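Local coordinates for T-cell surface glycoprotein CD1A1 antigen (Gallus gallus, PDB 3JVG) that probably presents lipid antigens to T cells, as an MHC class I-like CD1 glycoprotein of the chicken cell surface, at residues G31-G36 / K174-R179. Sequence-based numbering, arbitrary orientation.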
ATOM      1  N   GLY A  31      -4.381   7.756  -6.708  1.00 19.16           N
ATOM      2  CA  GLY A  31      -4.434   7.859  -5.241  1.00 19.72           C
ATOM      3  C   GLY A  31      -4.287   6.458  -4.658  1.00 19.35           C
ATOM      4  O   GLY A  31      -3.268   5.752  -4.911  1.00 18.67           O
ATOM      5  N   ASP A  32      -5.280   6.013  -3.891  1.00 19.91           N
ATOM      6  CA  ASP A  32      -5.223   4.630  -3.380  1.00 19.75           C
ATOM      7  C   ASP A  32      -6.221   3.758  -4.140  1.00 19.69           C
ATOM      8  O   ASP A  32      -6.526   2.681  -3.690  1.00 19.89           O
ATOM      9  CB  ASP A  32      -5.509   4.544  -1.864  1.00 20.59           C
ATOM     10  CG  ASP A  32      -6.847   5.155  -1.483  1.00 21.54           C
ATOM     11  OD1 ASP A  32      -7.546   5.677  -2.367  1.00 21.54           O
ATOM     12  OD2 ASP A  32      -7.229   5.126  -0.272  1.00 22.43           O
ATOM     13  N   VAL A  33      -6.769   4.249  -5.246  1.00 19.60           N
ATOM     14  CA  VAL A  33      -7.671   3.434  -6.060  1.00 19.66           C
ATOM     15  C   VAL A  33      -6.841   2.622  -7.054  1.00 18.94           C
ATOM     16  O   VAL A  33      -6.090   3.209  -7.892  1.00 18.46           O
ATOM     17  CB  VAL A  33      -8.672   4.286  -6.819  1.00 20.09           C
ATOM     18  CG1 VAL A  33      -9.504   3.396  -7.764  1.00 20.55           C
ATOM     19  CG2 VAL A  33      -9.560   5.147  -5.865  1.00 21.02           C
ATOM     20  N   LYS A  34      -6.932   1.292  -6.956  1.00 19.02           N
ATOM     21  CA  LYS A  34      -6.144   0.426  -7.837  1.00 18.57           C
ATOM     22  C   LYS A  34      -6.770   0.380  -9.225  1.00 18.68           C
ATOM     23  O   LYS A  34      -7.873  -0.131  -9.372  1.00 19.28           O
ATOM     24  CB  LYS A  34      -5.999  -0.963  -7.237  1.00 18.85           C
ATOM     25  CG  LYS A  34      -5.006  -0.977  -6.033  1.00 20.62           C
ATOM     26  CD  LYS A  34      -5.045  -2.343  -5.293  1.00 29.66           C
ATOM     27  CE  LYS A  34      -3.997  -2.415  -4.143  1.00 33.83           C
ATOM     28  NZ  LYS A  34      -3.714  -3.824  -3.610  1.00 40.80           N
ATOM     29  N   MET A  35      -6.063   0.923 -10.239  1.00 18.23           N
ATOM     30  CA  MET A  35      -6.625   0.998 -11.586  1.00 18.47           C
ATOM     31  C   MET A  35      -6.492  -0.347 -12.266  1.00 18.68           C
ATOM     32  O   MET A  35      -7.396  -0.775 -12.941  1.00 19.28           O
ATOM     33  CB  MET A  35      -5.941   2.079 -12.424  1.00 18.13           C
ATOM     34  CG  MET A  35      -6.207   3.490 -11.885  1.00 18.23           C
ATOM     35  SD  MET A  35      -5.473   4.665 -13.033  1.00 23.32           S
ATOM     36  CE  MET A  35      -3.747   4.281 -12.798  1.00 17.35           C
ATOM     37  N   GLY A  36      -5.363  -1.006 -12.087  1.00 18.33           N
ATOM     38  CA  GLY A  36      -5.119  -2.309 -12.676  1.00 18.70           C
ATOM     39  C   GLY A  36      -3.734  -2.839 -12.335  1.00 18.33           C
ATOM     40  O   GLY A  36      -3.006  -2.284 -11.493  1.00 18.12           O
ATOM     41  N   LYS A 174     -14.241  10.206 -11.123  1.00 26.73           N
ATOM     42  CA  LYS A 174     -14.561  11.150 -10.060  1.00 27.45           C
ATOM     43  C   LYS A 174     -15.364  10.448  -8.967  1.00 26.96           C
ATOM     44  O   LYS A 174     -15.197  10.744  -7.836  1.00 26.71           O
ATOM     45  CB  LYS A 174     -15.272  12.413 -10.572  1.00 28.09           C
ATOM     46  CG  LYS A 174     -16.593  12.166 -11.267  1.00 32.51           C
ATOM     47  CD  LYS A 174     -17.211  13.484 -11.715  1.00 43.74           C
ATOM     48  CE  LYS A 174     -18.281  13.300 -12.814  1.00 48.06           C
ATOM     49  NZ  LYS A 174     -17.670  12.878 -14.113  1.00 49.84           N
ATOM     50  N   ALA A 175     -16.231   9.521  -9.353  1.00 28.41           N
ATOM     51  CA  ALA A 175     -17.006   8.726  -8.393  1.00 29.34           C
ATOM     52  C   ALA A 175     -16.142   7.950  -7.412  1.00 28.18           C
ATOM     53  O   ALA A 175     -16.470   7.896  -6.240  1.00 28.70           O
ATOM     54  CB  ALA A 175     -17.963   7.784  -9.131  1.00 30.14           C
ATOM     55  N   ASP A 176     -15.040   7.352  -7.871  1.00 27.22           N
ATOM     56  CA  ASP A 176     -14.127   6.670  -6.961  1.00 26.29           C
ATOM     57  C   ASP A 176     -13.423   7.671  -6.035  1.00 26.15           C
ATOM     58  O   ASP A 176     -13.317   7.482  -4.795  1.00 24.56           O
ATOM     59  CB  ASP A 176     -13.089   5.895  -7.764  1.00 26.35           C
ATOM     60  CG  ASP A 176     -13.680   4.634  -8.433  1.00 29.87           C
ATOM     61  OD1 ASP A 176     -14.861   4.304  -8.184  1.00 34.11           O
ATOM     62  OD2 ASP A 176     -12.934   3.951  -9.164  1.00 26.48           O
ATOM     63  N   LEU A 177     -12.978   8.758  -6.646  1.00 24.86           N
ATOM     64  CA  LEU A 177     -12.140   9.697  -5.958  1.00 25.18           C
ATOM     65  C   LEU A 177     -12.958  10.389  -4.891  1.00 26.34           C
ATOM     66  O   LEU A 177     -12.440  10.698  -3.824  1.00 26.09           O
ATOM     67  CB  LEU A 177     -11.574  10.716  -6.952  1.00 25.17           C
ATOM     68  CG  LEU A 177     -10.143  10.684  -7.451  1.00 26.20           C
ATOM     69  CD1 LEU A 177      -9.426   9.343  -7.385  1.00 29.47           C
ATOM     70  CD2 LEU A 177     -10.031  11.287  -8.859  1.00 27.63           C
ATOM     71  N   GLU A 178     -14.249  10.605  -5.156  1.00 26.74           N
ATOM     72  CA  GLU A 178     -15.002  11.414  -4.207  1.00 29.07           C
ATOM     73  C   GLU A 178     -15.828  10.561  -3.271  1.00 29.07           C
ATOM     74  O   GLU A 178     -16.606  11.044  -2.464  1.00 30.16           O
ATOM     75  CB  GLU A 178     -15.862  12.443  -4.941  1.00 31.03           C
ATOM     76  CG  GLU A 178     -15.047  13.302  -5.944  1.00 34.48           C
ATOM     77  CD  GLU A 178     -15.708  14.639  -6.263  1.00 41.40           C
ATOM     78  OE1 GLU A 178     -16.960  14.737  -6.168  1.00 42.02           O
ATOM     79  OE2 GLU A 178     -14.953  15.597  -6.591  1.00 45.19           O
ATOM     80  N   ARG A 179     -15.655   9.261  -3.399  1.00 24.61           N
ATOM     81  CA  ARG A 179     -16.359   8.327  -2.565  1.00 23.70           C
ATOM     82  C   ARG A 179     -16.002   8.635  -1.111  1.00 22.39           C
ATOM     83  O   ARG A 179     -14.831   8.888  -0.769  1.00 21.73           O
ATOM     84  CB  ARG A 179     -15.961   6.911  -3.003  1.00 23.41           C
ATOM     85  CG  ARG A 179     -16.144   5.818  -1.975  1.00 23.19           C
ATOM     86  CD  ARG A 179     -15.922   4.448  -2.641  1.00 23.59           C
ATOM     87  NE  ARG A 179     -15.968   3.377  -1.659  1.00 23.75           N
ATOM     88  CZ  ARG A 179     -14.908   2.970  -0.956  1.00 25.31           C
ATOM     89  NH1 ARG A 179     -13.713   3.516  -1.152  1.00 24.90           N
ATOM     90  NH2 ARG A 179     -15.027   1.997  -0.073  1.00 21.57           N
TER
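V33 meets D176 and L177 where a strand of the platform floor passes the short helix 174-177, just before the chain runs on into the immunoglobulin domain. The two methyls of V33 meet different atoms. CG1, set anti to the backbone N (chi1 174°), lies 3.7 Å from D176 OD2, while CG2 is 4.1 Å from D176 CB and 4.5 Å from L177 CD1. The valine and aspartate side chains cross at about a right angle, with the methyls against both the methylene and one carboxylate oxygen. A beta-branched residue suits this place: it favours strand backbone angles and offers two methyls close to the main chain, and the CA atoms of V33 and D176 lie 7.3 Å apart, a spacing that the two short side chains bridge together.

This is the close-packed part, with V33 buried; R49 and Y207 also touch it. At L177 the fit is looser. That leucine is partly exposed and packs as well on L30, H6 and I170, and beside it G31 is exposed. Glycine suits that turn because its phi of 58° is awkward for other residues. D32 and R179 do not meet across the contact: D32 OD1 is 6.6 Å from R179 NH1. D32 hydrogen-bonds to the hydroxyls of Y207 and Y241, while R179 NH2 hydrogen-bonds to the L239 carbonyl and the guanidinium makes a cation-pi contact with Y207.

No hydrogen bond links the two segments, so van der Waals packing joins them, over a modest 125 Å². D176 OD2 turns its polarity to R49 in a salt bridge and to W51 NE1 in a hydrogen bond. With its charge so answered, the carboxylate can lie against a valine methyl, and would probably stay ionised there.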